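Local atomic coordinates of periplasmic binding protein/LacI transcriptional regulator (Shewanella sp. ANA-3, PDB entry 5OCP), a protein that binds L-arabinofuranose, in both its alpha and beta forms, as the periplasmic binding component of an arabinose ABC transporter. Residues A[3-8]-A[85-90]. Sequence-based numbering, arbitrary orientation.
With AHR (alpha-L-arabinofuranose), chain I; FUB (beta-L-arabinofuranose), chain J.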
loop_
_atom_site.group_PDB
_atom_site.type_symbol
_atom_site.label_atom_id
_atom_site.label_comp_id
_atom_site.label_asym_id
_atom_site.label_seq_id
_atom_site.Cartn_x
_atom_site.Cartn_y
_atom_site.Cartn_z
ATOM N N VAL A 3 1.890 -7.117 22.053
ATOM C CA VAL A 3 0.956 -6.851 20.964
ATOM C C VAL A 3 1.254 -7.776 19.841
ATOM O O VAL A 3 2.430 -7.860 19.418
ATOM C CB VAL A 3 1.132 -5.382 20.478
ATOM C CG1 VAL A 3 0.259 -5.089 19.258
ATOM C CG2 VAL A 3 0.810 -4.414 21.600
ATOM N N GLY A 4 0.246 -8.522 19.355
ATOM C CA GLY A 4 0.417 -9.374 18.203
ATOM C C GLY A 4 0.161 -8.568 16.932
ATOM O O GLY A 4 -0.766 -7.763 16.947
ATOM N N PHE A 5 1.028 -8.674 15.931
ATOM C CA PHE A 5 0.767 -8.031 14.649
ATOM C C PHE A 5 0.717 -9.069 13.558
ATOM O O PHE A 5 1.737 -9.736 13.266
ATOM C CB PHE A 5 1.844 -7.001 14.342
ATOM C CG PHE A 5 1.726 -6.354 12.989
ATOM C CD1 PHE A 5 0.522 -6.180 12.368
ATOM C CD2 PHE A 5 2.837 -6.024 12.317
ATOM C CE1 PHE A 5 0.451 -5.541 11.149
ATOM C CE2 PHE A 5 2.789 -5.386 11.108
ATOM C CZ PHE A 5 1.594 -5.125 10.533
ATOM N N SER A 6 -0.440 -9.204 12.886
ATOM C CA SER A 6 -0.596 -10.080 11.745
ATOM C C SER A 6 -0.402 -9.312 10.458
ATOM O O SER A 6 -1.271 -8.483 10.064
ATOM C CB SER A 6 -1.948 -10.777 11.751
ATOM O OG SER A 6 -2.123 -11.474 10.471
ATOM N N GLN A 7 0.753 -9.496 9.794
ATOM C CA GLN A 7 1.092 -8.856 8.529
ATOM C C GLN A 7 0.723 -9.713 7.356
ATOM O O GLN A 7 0.765 -10.983 7.444
ATOM C CB GLN A 7 2.586 -8.524 8.554
ATOM C CG GLN A 7 3.208 -7.845 7.358
ATOM C CD GLN A 7 2.640 -6.474 7.123
ATOM O OE1 GLN A 7 1.478 -6.309 6.746
ATOM N NE2 GLN A 7 3.492 -5.473 7.280
ATOM N N VAL A 8 0.401 -9.047 6.268
ATOM C CA VAL A 8 -0.008 -9.703 5.030
ATOM C C VAL A 8 1.050 -10.686 4.476
ATOM O O VAL A 8 0.703 -11.824 4.041
ATOM C CB VAL A 8 -0.317 -8.623 3.971
ATOM C CG1 VAL A 8 -0.500 -9.213 2.612
ATOM C CG2 VAL A 8 -1.542 -7.748 4.413
ATOM N N VAL A 85 -6.805 -3.577 16.534
ATOM C CA VAL A 85 -6.683 -2.400 15.691
ATOM C C VAL A 85 -6.424 -2.891 14.267
ATOM O O VAL A 85 -5.588 -3.796 14.039
ATOM C CB VAL A 85 -5.555 -1.570 16.137
ATOM C CG1 VAL A 85 -5.381 -0.375 15.182
ATOM C CG2 VAL A 85 -5.809 -1.083 17.570
ATOM N N ILE A 86 -7.174 -2.322 13.318
ATOM C CA ILE A 86 -6.940 -2.628 11.935
ATOM C C ILE A 86 -6.034 -1.578 11.390
ATOM O O ILE A 86 -6.198 -0.391 11.684
ATOM C CB ILE A 86 -8.289 -2.585 11.165
ATOM C CG1 ILE A 86 -9.341 -3.501 11.773
ATOM C CG2 ILE A 86 -8.103 -2.889 9.681
ATOM C CD1 ILE A 86 -8.916 -4.970 11.834
ATOM N N VAL A 87 -5.051 -1.957 10.550
ATOM C CA VAL A 87 -4.145 -1.027 9.929
ATOM C C VAL A 87 -4.031 -1.325 8.413
ATOM O O VAL A 87 -4.190 -2.444 7.972
ATOM C CB VAL A 87 -2.736 -1.055 10.503
ATOM C CG1 VAL A 87 -2.784 -0.576 11.960
ATOM C CG2 VAL A 87 -2.105 -2.433 10.416
ATOM N N ASP A 88 -3.796 -0.267 7.677
ATOM C CA ASP A 88 -3.433 -0.340 6.252
ATOM C C ASP A 88 -4.685 -0.606 5.463
ATOM O O ASP A 88 -5.410 0.365 5.149
ATOM C CB ASP A 88 -2.221 -1.274 6.052
ATOM C CG ASP A 88 -2.045 -1.718 4.583
ATOM O OD1 ASP A 88 -2.426 -0.932 3.662
ATOM O OD2 ASP A 88 -1.588 -2.885 4.332
ATOM N N ARG A 89 -5.027 -1.851 5.184
ATOM C CA ARG A 89 -6.247 -2.171 4.451
ATOM C C ARG A 89 -7.453 -2.201 5.393
ATOM O O ARG A 89 -7.369 -1.744 6.568
ATOM C CB ARG A 89 -6.082 -3.439 3.618
ATOM C CG ARG A 89 -4.896 -3.339 2.675
ATOM C CD ARG A 89 -4.694 -4.625 1.883
ATOM N NE ARG A 89 -3.478 -4.500 1.018
ATOM C CZ ARG A 89 -2.951 -5.533 0.348
ATOM N NH1 ARG A 89 -3.452 -6.754 0.428
ATOM N NH2 ARG A 89 -1.805 -5.367 -0.339
ATOM N N ASN A 90 -8.571 -2.591 4.833
ATOM C CA ASN A 90 -9.823 -2.550 5.616
ATOM C C ASN A 90 -10.431 -3.935 5.688
ATOM O O ASN A 90 -10.169 -4.850 4.911
ATOM C CB ASN A 90 -10.854 -1.574 5.008
ATOM C CG ASN A 90 -11.897 -1.061 6.013
ATOM O OD1 ASN A 90 -11.775 -1.265 7.216
ATOM N ND2 ASN A 90 -12.971 -0.479 5.489
HETATM O O5 AHR I . -2.021 -1.897 1.312
HETATM C C5 AHR I . -0.973 -1.111 0.834
HETATM C C4 AHR I . -0.464 -1.656 -0.488
HETATM O O4 AHR I . -0.129 -3.019 -0.381
HETATM C C3 AHR I . 0.781 -0.894 -0.980
HETATM O O3 AHR I . 0.365 0.240 -1.669
HETATM C C2 AHR I . 1.434 -1.990 -1.805
HETATM O O2 AHR I . 2.798 -1.830 -2.067
HETATM C C1 AHR I . 1.211 -3.168 -0.874
HETATM O O1 AHR I . 1.301 -4.300 -1.577
HETATM O O5 FUB J . -2.020 -1.896 1.311
HETATM C C5 FUB J . -0.969 -1.116 0.832
HETATM C C4 FUB J . -0.457 -1.666 -0.489
HETATM O O4 FUB J . -0.135 -3.033 -0.398
HETATM C C3 FUB J . 0.789 -0.913 -0.981
HETATM O O3 FUB J . 0.370 0.233 -1.655
HETATM C C2 FUB J . 1.415 -1.981 -1.870
HETATM O O2 FUB J . 2.800 -1.828 -2.078
HETATM C C1 FUB J . 1.000 -3.310 -1.239
HETATM O O1 FUB J . 1.993 -3.686 -0.418
#
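Phe5 and Val87 meet across one strand: residues 3-7 and 85-87 belong to a parallel sheet of the periplasmic binding protein fold, with strand 59-62 running between them. No backbone hydrogen bond can therefore join the two segments, and side chains bridge the gap. A large, flat phenylalanine suits this span. Its CG lies anti to the backbone N (chi1 175°), and CE1 comes within 4.1 Å of Val87 CG2 at an oblique angle. Phe18 and Val22 of helix 13-29 help to cover this apolar layer.

Beyond the C-terminal ends of the strands the contact turns polar and reaches the sugar. Arg89 leaves CB with CG anti to its own carbonyl carbon (chi1 -55°), then runs extended to NE, a reach that a long, straight arginine provides. CG passes 3.5 Å from O5 of the arabinofuranose, and CD follows at 3.9 Å from O5. NE donates to that same O5 at 3.0 Å, in the guanidinium plane, with an N-H...O angle of 164°. NH1 bonds to the carbonyl O of Val65 and lies 4.4 Å from Val8 CG1, a compact methyl beside the charged group. At the tip, NH2 donates to sugar O4 at 2.9 Å. A leucine here, lacking both sugar donors, would probably hold the ligand less firmly at O4 and O5 and leave the Val65 carbonyl without its partner.

Asp88 reaches the same O5: its OD2 forms a salt bridge with Arg15 NH2, while the alpha and beta anomers place O5 almost identically, 2.6 Å from Asp88 OD1.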